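Local coordinates for lipoprotein (Leptospira interrogans serogroup Icterohaemorrhagiae serovar copenhageni, PDB 6OE6), which is a spirochaetal lipoprotein of unknown function, folded as an all-beta domain of two facing sheets and presumably anchored to a membrane by its lipidated N terminus, at residues R43-I54 with D122-T131; Y56-S65 with L112-D122. One frame throughout, in Å; residues are numbered along the deposited sequence. Where two conformers were deposited one is given.

Interaction 1 (R43-I54 with D122-T131); sequences RKNLIFPDDKTI and DEVEFLVRST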
loop_
_atom_site.group_PDB
_atom_site.type_symbol
_atom_site.label_atom_id
_atom_site.label_comp_id
_atom_site.label_asym_id
_atom_site.label_seq_id
_atom_site.Cartn_x
_atom_site.Cartn_y
_atom_site.Cartn_z
ATOM N N ARG A 43 3.568 8.845 2.215
ATOM C CA ARG A 43 3.479 7.666 3.065
ATOM C C ARG A 43 2.833 7.993 4.403
ATOM O O ARG A 43 2.979 7.222 5.353
ATOM C CB ARG A 43 4.866 7.040 3.273
ATOM C CG ARG A 43 5.876 7.989 3.903
ATOM C CD ARG A 43 7.171 7.295 4.326
ATOM N NE ARG A 43 7.992 6.877 3.189
ATOM C CZ ARG A 43 8.497 5.657 3.028
ATOM N NH1 ARG A 43 8.273 4.712 3.935
ATOM N NH2 ARG A 43 9.239 5.382 1.960
ATOM N N LYS A 44 2.149 9.135 4.511
ATOM C CA LYS A 44 1.590 9.592 5.777
ATOM C C LYS A 44 0.074 9.715 5.692
ATOM O O LYS A 44 -0.470 10.179 4.680
ATOM C CB LYS A 44 2.201 10.950 6.204
ATOM N N ASN A 45 -0.600 9.302 6.773
ATOM C CA ASN A 45 -2.038 9.501 6.950
ATOM C C ASN A 45 -2.832 8.946 5.768
ATOM O O ASN A 45 -3.749 9.584 5.256
ATOM C CB ASN A 45 -2.371 10.983 7.173
ATOM C CG ASN A 45 -1.624 11.588 8.360
ATOM O OD1 ASN A 45 -0.951 12.613 8.226
ATOM N ND2 ASN A 45 -1.747 10.960 9.524
ATOM N N LEU A 46 -2.479 7.745 5.323
ATOM C CA LEU A 46 -3.145 7.174 4.163
ATOM C C LEU A 46 -4.467 6.536 4.585
ATOM O O LEU A 46 -4.488 5.597 5.406
ATOM C CB LEU A 46 -2.232 6.167 3.479
ATOM C CG LEU A 46 -0.903 6.691 2.937
ATOM C CD1 LEU A 46 -0.080 5.506 2.439
ATOM C CD2 LEU A 46 -1.152 7.676 1.793
ATOM N N ILE A 47 -5.565 7.073 4.046
ATOM C CA ILE A 47 -6.923 6.645 4.367
ATOM C C ILE A 47 -7.668 6.470 3.050
ATOM O O ILE A 47 -7.966 7.453 2.365
ATOM C CB ILE A 47 -7.651 7.656 5.264
ATOM C CG1 ILE A 47 -6.890 7.852 6.580
ATOM C CG2 ILE A 47 -9.080 7.212 5.517
ATOM C CD1 ILE A 47 -7.490 8.937 7.423
ATOM N N PHE A 48 -7.962 5.229 2.697
ATOM C CA PHE A 48 -8.556 4.877 1.411
ATOM C C PHE A 48 -9.963 4.311 1.607
ATOM O O PHE A 48 -10.264 3.673 2.630
ATOM C CB PHE A 48 -7.682 3.844 0.679
ATOM C CG PHE A 48 -6.257 4.304 0.421
ATOM C CD1 PHE A 48 -5.989 5.593 -0.018
ATOM C CD2 PHE A 48 -5.184 3.430 0.597
ATOM C CE1 PHE A 48 -4.685 6.017 -0.260
ATOM C CE2 PHE A 48 -3.885 3.848 0.356
ATOM C CZ PHE A 48 -3.632 5.141 -0.072
ATOM N N PRO A 49 -10.861 4.532 0.656
ATOM C CA PRO A 49 -12.205 3.963 0.750
ATOM C C PRO A 49 -12.189 2.503 0.325
ATOM O O PRO A 49 -11.229 2.025 -0.267
ATOM C CB PRO A 49 -13.000 4.815 -0.247
ATOM C CG PRO A 49 -11.979 5.089 -1.325
ATOM C CD PRO A 49 -10.662 5.288 -0.592
ATOM N N ASP A 50 -13.293 1.809 0.611
ATOM C CA ASP A 50 -13.408 0.387 0.288
ATOM C C ASP A 50 -14.045 0.139 -1.074
ATOM O O ASP A 50 -14.333 -1.017 -1.416
ATOM C CB ASP A 50 -14.204 -0.345 1.376
ATOM C CG ASP A 50 -15.708 -0.052 1.333
ATOM O OD1 ASP A 50 -16.157 0.948 0.727
ATOM O OD2 ASP A 50 -16.458 -0.850 1.926
ATOM N N ASP A 51 -14.292 1.188 -1.858
ATOM C CA ASP A 51 -14.993 1.009 -3.120
ATOM C C ASP A 51 -14.179 1.475 -4.323
ATOM O O ASP A 51 -14.744 1.663 -5.414
ATOM C CB ASP A 51 -16.355 1.708 -3.071
ATOM C CG ASP A 51 -16.251 3.212 -2.914
ATOM O OD1 ASP A 51 -15.144 3.747 -2.734
ATOM O OD2 ASP A 51 -17.313 3.877 -2.994
ATOM N N LYS A 52 -12.878 1.678 -4.135
ATOM C CA LYS A 52 -11.960 2.007 -5.214
ATOM C C LYS A 52 -10.765 1.070 -5.151
ATOM O O LYS A 52 -10.336 0.653 -4.071
ATOM C CB LYS A 52 -11.457 3.457 -5.128
ATOM C CG LYS A 52 -12.555 4.516 -5.188
ATOM C CD LYS A 52 -13.216 4.577 -6.549
ATOM C CE LYS A 52 -14.222 5.724 -6.611
ATOM N NZ LYS A 52 -14.933 5.805 -7.922
ATOM N N THR A 53 -10.232 0.740 -6.320
ATOM C CA THR A 53 -9.045 -0.108 -6.348
ATOM C C THR A 53 -7.835 0.744 -5.977
ATOM O O THR A 53 -7.647 1.838 -6.514
ATOM C CB THR A 53 -8.913 -0.775 -7.723
ATOM O OG1 THR A 53 -9.977 -1.729 -7.873
ATOM C CG2 THR A 53 -7.583 -1.525 -7.859
ATOM N N ILE A 54 -7.056 0.273 -5.004
ATOM C CA ILE A 54 -5.930 1.025 -4.452
ATOM C C ILE A 54 -4.698 0.634 -5.254
ATOM O O ILE A 54 -4.239 -0.504 -5.151
ATOM C CB ILE A 54 -5.727 0.718 -2.970
ATOM C CG1 ILE A 54 -6.991 1.091 -2.142
ATOM C CG2 ILE A 54 -4.415 1.415 -2.444
ATOM C CD1 ILE A 54 -7.081 0.405 -0.744
ATOM N N ASP A 122 11.557 -1.510 3.040
ATOM C CA ASP A 122 10.659 -0.389 3.258
ATOM C C ASP A 122 9.283 -0.947 3.584
ATOM O O ASP A 122 8.987 -2.114 3.317
ATOM C CB ASP A 122 10.591 0.522 2.034
ATOM C CG ASP A 122 10.413 1.977 2.392
ATOM O OD1 ASP A 122 9.926 2.285 3.499
ATOM O OD2 ASP A 122 10.778 2.818 1.550
ATOM N N GLU A 123 8.459 -0.105 4.197
ATOM C CA GLU A 123 7.110 -0.512 4.557
ATOM C C GLU A 123 6.277 0.737 4.794
ATOM O O GLU A 123 6.807 1.817 5.052
ATOM C CB GLU A 123 7.106 -1.421 5.796
ATOM C CG GLU A 123 7.452 -0.714 7.085
ATOM C CD GLU A 123 7.703 -1.691 8.219
ATOM O OE1 GLU A 123 8.606 -2.545 8.075
ATOM O OE2 GLU A 123 6.998 -1.611 9.241
ATOM N N VAL A 124 4.963 0.570 4.708
ATOM C CA VAL A 124 4.023 1.683 4.792
ATOM C C VAL A 124 2.685 1.143 5.284
ATOM O O VAL A 124 2.279 0.029 4.927
ATOM C CB VAL A 124 3.880 2.395 3.424
ATOM C CG1 VAL A 124 3.318 1.438 2.379
ATOM C CG2 VAL A 124 3.012 3.665 3.553
ATOM N N GLU A 125 2.014 1.918 6.130
ATOM C CA GLU A 125 0.676 1.590 6.612
ATOM C C GLU A 125 -0.397 2.412 5.897
ATOM O O GLU A 125 -0.182 3.578 5.550
ATOM C CB GLU A 125 0.574 1.841 8.117
ATOM C CG GLU A 125 1.475 0.954 8.950
ATOM C CD GLU A 125 1.418 1.312 10.425
ATOM O OE1 GLU A 125 1.948 2.381 10.809
ATOM O OE2 GLU A 125 0.829 0.528 11.187
ATOM N N PHE A 126 -1.580 1.814 5.735
ATOM C CA PHE A 126 -2.749 2.564 5.280
ATOM C C PHE A 126 -4.025 1.976 5.885
ATOM O O PHE A 126 -4.058 0.825 6.313
ATOM C CB PHE A 126 -2.830 2.617 3.738
ATOM C CG PHE A 126 -2.972 1.275 3.053
ATOM C CD1 PHE A 126 -4.229 0.705 2.894
ATOM C CD2 PHE A 126 -1.858 0.597 2.515
ATOM C CE1 PHE A 126 -4.378 -0.537 2.229
ATOM C CE2 PHE A 126 -2.006 -0.619 1.824
ATOM C CZ PHE A 126 -3.265 -1.192 1.699
ATOM N N LEU A 127 -5.069 2.809 5.974
ATOM C CA LEU A 127 -6.387 2.388 6.439
ATOM C C LEU A 127 -7.324 2.243 5.244
ATOM O O LEU A 127 -7.221 3.019 4.288
ATOM C CB LEU A 127 -6.994 3.418 7.395
ATOM C CG LEU A 127 -6.276 3.663 8.705
ATOM C CD1 LEU A 127 -7.066 4.696 9.512
ATOM C CD2 LEU A 127 -6.156 2.366 9.457
ATOM N N VAL A 128 -8.232 1.257 5.311
ATOM C CA VAL A 128 -9.376 1.128 4.393
ATOM C C VAL A 128 -10.641 1.337 5.211
ATOM O O VAL A 128 -10.838 0.674 6.237
ATOM C CB VAL A 128 -9.411 -0.244 3.702
ATOM C CG1 VAL A 128 -10.648 -0.354 2.791
ATOM C CG2 VAL A 128 -8.134 -0.452 2.899
ATOM N N ARG A 129 -11.505 2.257 4.775
ATOM C CA ARG A 129 -12.709 2.552 5.536
ATOM C C ARG A 129 -13.969 2.357 4.705
ATOM O O ARG A 129 -13.959 2.534 3.484
ATOM C CB ARG A 129 -12.679 3.977 6.072
ATOM C CG ARG A 129 -11.578 4.169 7.083
ATOM C CD ARG A 129 -11.690 5.509 7.743
ATOM N NE ARG A 129 -12.898 5.646 8.556
ATOM C CZ ARG A 129 -13.941 6.405 8.231
ATOM N NH1 ARG A 129 -13.939 7.100 7.099
ATOM N NH2 ARG A 129 -14.986 6.479 9.044
ATOM N N SER A 130 -15.050 1.980 5.383
ATOM C CA SER A 130 -16.358 1.940 4.748
ATOM C C SER A 130 -16.766 3.340 4.318
ATOM O O SER A 130 -16.661 4.295 5.093
ATOM C CB SER A 130 -17.406 1.368 5.702
ATOM O OG SER A 130 -17.391 -0.048 5.695
ATOM N N THR A 131 -17.234 3.458 3.078
ATOM C CA THR A 131 -17.682 4.736 2.542
ATOM C C THR A 131 -18.940 5.218 3.258
ATOM O O THR A 131 -20.029 5.233 2.673
ATOM C CB THR A 131 -17.919 4.621 1.030
ATOM O OG1 THR A 131 -18.504 3.349 0.723
ATOM C CG2 THR A 131 -16.604 4.746 0.281
HETATM O O HOH W 1 3.405 4.355 7.072
HETATM O O HOH W 2 6.250 4.326 5.992
HETATM O O HOH W 3 -0.170 6.054 6.527
#
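F48 and F126 meet where the short strand 47-49 runs parallel to the long strand 122-129, a worked example of an edge strand held by backbone bonds along its edge and by apolar side chains on one face. The register pairs I47 with L127, F48 with V128 and P49 with R129. L127 N gives its hydrogen to L46 O at 2.9 Å, F48 N to L127 O at 2.8 Å, and R129 N to F48 O at 2.9 Å.

Packing is tight on the face that carries F48 and V128. The two phenyl side chains cross at about a right angle, with F48 CD2 3.7 Å from F126 CD1 and the ring planes 47° apart. A chi1 of 62° turns the F126 ring toward F48 and I54, and F126 CB touches L46 CB at 3.6 Å. I54 CD1 closes the group against V128 CG2, and W18 of strand 15-21 lies against L46, F48 and I54.

Toward R43 the two segments part and water takes over: one molecule joins L46 N to E125 O, another R43 NH1 to E123 O. Here R43 grips D122 end-on, NH1 to OD1 and NH2 to OD2, both 3.0 Å and on the syn sides, with guanidinium and carboxylate planes only 17° apart. R43 NH2 also reaches G14 O. At the far end, poorly ordered T131 makes a weak bond to D50 OD1 and rests its methyl on P49 and D51.

D122 OD1 accepts from E123 N and R43 NH1, and OD2 also takes the Y58 hydroxyl, fixing the carboxylate's rotation; so many donors would be expected to keep it ionised. Backbone bonds thus set the register, while the salt bridge ties down the end where direct pairing has given way to water.

Interaction 2 (Y56-S65 with L112-D122); sequences YIYRFSRSVS and LKVAYEGDVID. With FMT (formic acid), chain D.
Y58 and V114 meet between the two facing sheets, where side chains, with no backbone-to-backbone bonds between the segments, fill the space between strand 56-59 and the hairpin 112-122.

Methyl groups over aromatic faces form the first class of contact. L112 CD2 stands above the centre of the Y56 ring, 4.1 Å from its centroid and 8° off the normal. V114 CG2 lies over a face of Y58, nearer the rim, and V64 CG1 covers a face of Y116. V114 spreads its two methyls, CG2 to Y58 and CG1 toward both Y58 and F60.

Ring edges and oblique pairs come next. I121 CD1 meets the F60 edge at CE1, 3.6 Å away, and the F60 and Y116 rings lie obliquely, planes 56° apart. A classic beta bulge places I121 and D122 both opposite V114, which lets two successive residues offer F60 a methyl and Y58 a carboxylate.

Polar bonds are few and lie at ring ends. Y58 reaches across the gap because its chi1 (-177°) carries CG to the side away from the backbone N, and its OH donates to the anti lone pair of D122 OD2 at 2.7 Å, ring and carboxylate nearly perpendicular. S65 N donates to Y116 OH at 3.2 Å. Y56 OH gives a hydrogen bond of 2.6 Å to O2 of a formic acid, probably from the crystallisation liquor, which K89 and S101 also hold.

Y58 and Y116 therefore serve twice across this gap, their faces as apolar surface for methyl groups and their hydroxyls in bonds that hold the ring ends in place.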
loop_
_atom_site.group_PDB
_atom_site.type_symbol
_atom_site.label_atom_id
_atom_site.label_comp_id
_atom_site.label_asym_id
_atom_site.label_seq_id
_atom_site.Cartn_x
_atom_site.Cartn_y
_atom_site.Cartn_z
ATOM N N TYR A 56 -0.669 1.217 -6.217
ATOM C CA TYR A 56 0.551 1.796 -5.680
ATOM C C TYR A 56 1.702 1.659 -6.662
ATOM O O TYR A 56 1.716 0.820 -7.580
ATOM C CB TYR A 56 0.951 1.174 -4.311
ATOM C CG TYR A 56 1.540 -0.217 -4.460
ATOM C CD1 TYR A 56 2.908 -0.402 -4.655
ATOM C CD2 TYR A 56 0.731 -1.331 -4.414
ATOM C CE1 TYR A 56 3.441 -1.668 -4.826
ATOM C CE2 TYR A 56 1.248 -2.592 -4.581
ATOM C CZ TYR A 56 2.606 -2.758 -4.778
ATOM O OH TYR A 56 3.103 -4.035 -4.949
ATOM N N ILE A 57 2.664 2.544 -6.469
ATOM C CA ILE A 57 3.963 2.440 -7.106
ATOM C C ILE A 57 4.987 2.541 -5.987
ATOM O O ILE A 57 4.762 3.229 -4.982
ATOM C CB ILE A 57 4.160 3.536 -8.180
ATOM C CG1 ILE A 57 5.402 3.249 -9.018
ATOM C CG2 ILE A 57 4.230 4.926 -7.548
ATOM C CD1 ILE A 57 5.503 4.111 -10.277
ATOM N N TYR A 58 6.092 1.809 -6.123
ATOM C CA TYR A 58 7.230 1.987 -5.226
ATOM C C TYR A 58 8.471 2.312 -6.038
ATOM O O TYR A 58 8.832 1.560 -6.945
ATOM C CB TYR A 58 7.485 0.749 -4.351
ATOM C CG TYR A 58 8.617 0.974 -3.372
ATOM C CD1 TYR A 58 8.462 1.823 -2.287
ATOM C CD2 TYR A 58 9.854 0.375 -3.556
ATOM C CE1 TYR A 58 9.500 2.048 -1.402
ATOM C CE2 TYR A 58 10.891 0.591 -2.676
ATOM C CZ TYR A 58 10.711 1.425 -1.600
ATOM O OH TYR A 58 11.745 1.654 -0.726
ATOM N N ARG A 59 9.123 3.422 -5.713
ATOM C CA ARG A 59 10.365 3.805 -6.380
ATOM C C ARG A 59 11.530 3.512 -5.447
ATOM O O ARG A 59 11.609 4.081 -4.353
ATOM C CB ARG A 59 10.362 5.276 -6.786
ATOM C CG ARG A 59 11.645 5.662 -7.558
ATOM C CD ARG A 59 11.523 6.984 -8.305
ATOM N NE ARG A 59 10.157 7.242 -8.751
ATOM C CZ ARG A 59 9.475 8.349 -8.476
ATOM N NH1 ARG A 59 10.039 9.323 -7.771
ATOM N NH2 ARG A 59 8.232 8.488 -8.918
ATOM N N PHE A 60 12.424 2.624 -5.881
ATOM C CA PHE A 60 13.561 2.227 -5.068
ATOM C C PHE A 60 14.563 3.367 -4.940
ATOM O O PHE A 60 14.796 4.129 -5.880
ATOM C CB PHE A 60 14.261 1.008 -5.669
ATOM C CG PHE A 60 13.440 -0.235 -5.649
ATOM C CD1 PHE A 60 13.583 -1.151 -4.621
ATOM C CD2 PHE A 60 12.520 -0.490 -6.654
ATOM C CE1 PHE A 60 12.826 -2.301 -4.590
ATOM C CE2 PHE A 60 11.757 -1.639 -6.631
ATOM C CZ PHE A 60 11.905 -2.543 -5.591
ATOM N N SER A 61 15.177 3.464 -3.761
ATOM C CA SER A 61 16.216 4.463 -3.543
ATOM C C SER A 61 17.521 4.134 -4.258
ATOM O O SER A 61 18.350 5.033 -4.437
ATOM C CB SER A 61 16.490 4.625 -2.049
ATOM O OG SER A 61 17.119 3.466 -1.531
ATOM N N ARG A 62 17.737 2.882 -4.655
ATOM C CA ARG A 62 18.919 2.486 -5.408
ATOM C C ARG A 62 18.492 1.852 -6.726
ATOM O O ARG A 62 17.322 1.520 -6.932
ATOM C CB ARG A 62 19.790 1.514 -4.603
ATOM N N SER A 63 19.446 1.688 -7.638
ATOM C CA SER A 63 19.118 1.007 -8.884
ATOM C C SER A 63 18.907 -0.482 -8.617
ATOM O O SER A 63 19.483 -1.058 -7.690
ATOM C CB SER A 63 20.211 1.227 -9.933
ATOM O OG SER A 63 21.283 0.333 -9.749
ATOM N N VAL A 64 18.031 -1.098 -9.412
ATOM C CA VAL A 64 17.644 -2.487 -9.205
ATOM C C VAL A 64 17.663 -3.219 -10.537
ATOM O O VAL A 64 17.577 -2.618 -11.611
ATOM C CB VAL A 64 16.252 -2.629 -8.546
ATOM C CG1 VAL A 64 16.255 -2.042 -7.157
ATOM C CG2 VAL A 64 15.189 -1.966 -9.404
ATOM N N SER A 65 17.772 -4.541 -10.449
ATOM C CA SER A 65 17.797 -5.415 -11.610
ATOM C C SER A 65 16.439 -6.074 -11.803
ATOM O O SER A 65 15.771 -6.441 -10.832
ATOM C CB SER A 65 18.873 -6.489 -11.456
ATOM O OG SER A 65 18.760 -7.449 -12.489
ATOM N N LEU A 112 2.048 -2.725 4.154
ATOM C CA LEU A 112 2.635 -3.179 2.888
ATOM C C LEU A 112 4.144 -3.139 3.068
ATOM O O LEU A 112 4.686 -2.099 3.447
ATOM C CB LEU A 112 2.201 -2.256 1.748
ATOM C CG LEU A 112 2.878 -2.401 0.380
ATOM C CD1 LEU A 112 2.659 -3.816 -0.190
ATOM C CD2 LEU A 112 2.274 -1.342 -0.549
ATOM N N LYS A 113 4.812 -4.268 2.837
ATOM C CA LYS A 113 6.261 -4.353 2.955
ATOM C C LYS A 113 6.858 -4.627 1.582
ATOM O O LYS A 113 6.258 -5.326 0.768
ATOM C CB LYS A 113 6.679 -5.479 3.903
ATOM C CG LYS A 113 6.211 -5.314 5.374
ATOM C CD LYS A 113 6.680 -6.484 6.190
ATOM C CE LYS A 113 6.079 -6.455 7.592
ATOM N NZ LYS A 113 6.718 -7.488 8.426
ATOM N N VAL A 114 8.053 -4.087 1.350
ATOM C CA VAL A 114 8.793 -4.316 0.112
ATOM C C VAL A 114 10.092 -5.032 0.470
ATOM O O VAL A 114 10.830 -4.578 1.350
ATOM C CB VAL A 114 9.087 -3.004 -0.639
ATOM C CG1 VAL A 114 9.962 -3.316 -1.890
ATOM C CG2 VAL A 114 7.799 -2.259 -1.030
ATOM N N ALA A 115 10.357 -6.159 -0.193
ATOM C CA ALA A 115 11.569 -6.930 0.039
ATOM C C ALA A 115 12.401 -6.972 -1.231
ATOM O O ALA A 115 11.866 -7.135 -2.331
ATOM C CB ALA A 115 11.249 -8.356 0.494
ATOM N N TYR A 116 13.714 -6.827 -1.069
ATOM C CA TYR A 116 14.648 -6.860 -2.183
ATOM C C TYR A 116 15.813 -7.738 -1.770
ATOM O O TYR A 116 16.451 -7.475 -0.746
ATOM C CB TYR A 116 15.120 -5.449 -2.552
ATOM C CG TYR A 116 15.945 -5.392 -3.824
ATOM C CD1 TYR A 116 15.347 -5.583 -5.064
ATOM C CD2 TYR A 116 17.301 -5.139 -3.783
ATOM C CE1 TYR A 116 16.086 -5.529 -6.234
ATOM C CE2 TYR A 116 18.054 -5.088 -4.945
ATOM C CZ TYR A 116 17.439 -5.285 -6.170
ATOM O OH TYR A 116 18.175 -5.234 -7.341
ATOM N N GLU A 117 16.055 -8.798 -2.548
ATOM C CA GLU A 117 17.199 -9.689 -2.339
ATOM C C GLU A 117 17.257 -10.204 -0.901
ATOM O O GLU A 117 18.326 -10.298 -0.295
ATOM C CB GLU A 117 18.506 -8.995 -2.725
ATOM C CG GLU A 117 18.547 -8.526 -4.176
ATOM C CD GLU A 117 18.924 -9.631 -5.153
ATOM O OE1 GLU A 117 20.068 -9.612 -5.654
ATOM O OE2 GLU A 117 18.085 -10.517 -5.422
ATOM N N GLY A 118 16.087 -10.534 -0.346
ATOM C CA GLY A 118 15.988 -11.176 0.944
ATOM C C GLY A 118 15.662 -10.266 2.114
ATOM O O GLY A 118 15.163 -10.757 3.132
ATOM N N ASP A 119 15.928 -8.968 2.008
ATOM C CA ASP A 119 15.745 -8.039 3.116
ATOM C C ASP A 119 14.499 -7.188 2.908
ATOM O O ASP A 119 14.235 -6.720 1.795
ATOM C CB ASP A 119 16.957 -7.117 3.267
ATOM C CG ASP A 119 18.270 -7.872 3.276
ATOM O OD1 ASP A 119 18.324 -8.965 3.877
ATOM O OD2 ASP A 119 19.241 -7.372 2.674
ATOM N N VAL A 120 13.738 -6.981 3.985
ATOM C CA VAL A 120 12.706 -5.947 3.959
ATOM C C VAL A 120 13.406 -4.594 3.938
ATOM O O VAL A 120 14.240 -4.299 4.802
ATOM C CB VAL A 120 11.750 -6.072 5.154
ATOM C CG1 VAL A 120 10.810 -4.874 5.207
ATOM C CG2 VAL A 120 10.932 -7.350 5.058
ATOM N N ILE A 121 13.104 -3.783 2.927
ATOM C CA ILE A 121 13.779 -2.506 2.722
ATOM C C ILE A 121 12.870 -1.313 2.951
ATOM O O ILE A 121 13.375 -0.183 3.046
ATOM C CB ILE A 121 14.404 -2.410 1.313
ATOM C CG1 ILE A 121 13.298 -2.524 0.256
ATOM C CG2 ILE A 121 15.487 -3.461 1.116
ATOM C CD1 ILE A 121 13.739 -2.114 -1.100
ATOM N N ASP A 122 11.557 -1.510 3.040
ATOM C CA ASP A 122 10.659 -0.389 3.258
ATOM C C ASP A 122 9.283 -0.947 3.584
ATOM O O ASP A 122 8.987 -2.114 3.317
ATOM C CB ASP A 122 10.591 0.522 2.034
ATOM C CG ASP A 122 10.413 1.977 2.392
ATOM O OD1 ASP A 122 9.926 2.285 3.499
ATOM O OD2 ASP A 122 10.778 2.818 1.550
HETATM C C FMT D . 0.128 -6.288 -5.690
HETATM O O1 FMT D . -0.490 -6.260 -6.745
HETATM O O2 FMT D . 1.256 -5.808 -5.583
#

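From the N terminus, the chain first reaches 43-54, whose edge strand pairs with strand 119-129 near the C-terminal end; interaction 1 thus closes a long loop of 67 residues. Interaction 2 lies wholly within that loop, joining 56-65 to 112-122 across 46 residues, so the two nest and do not cross. Both draw on strands 53-59 and 119-129. Interaction 1 adds strand 47-49 to the edge of the mixed five-stranded sheet and, through I54, also joins that sheet to the antiparallel four-stranded one; interaction 2 packs the same two sheets together farther along. They meet at the shared D122, and the pairing of V124 with L112 joins their neighbouring strands within the mixed sheet.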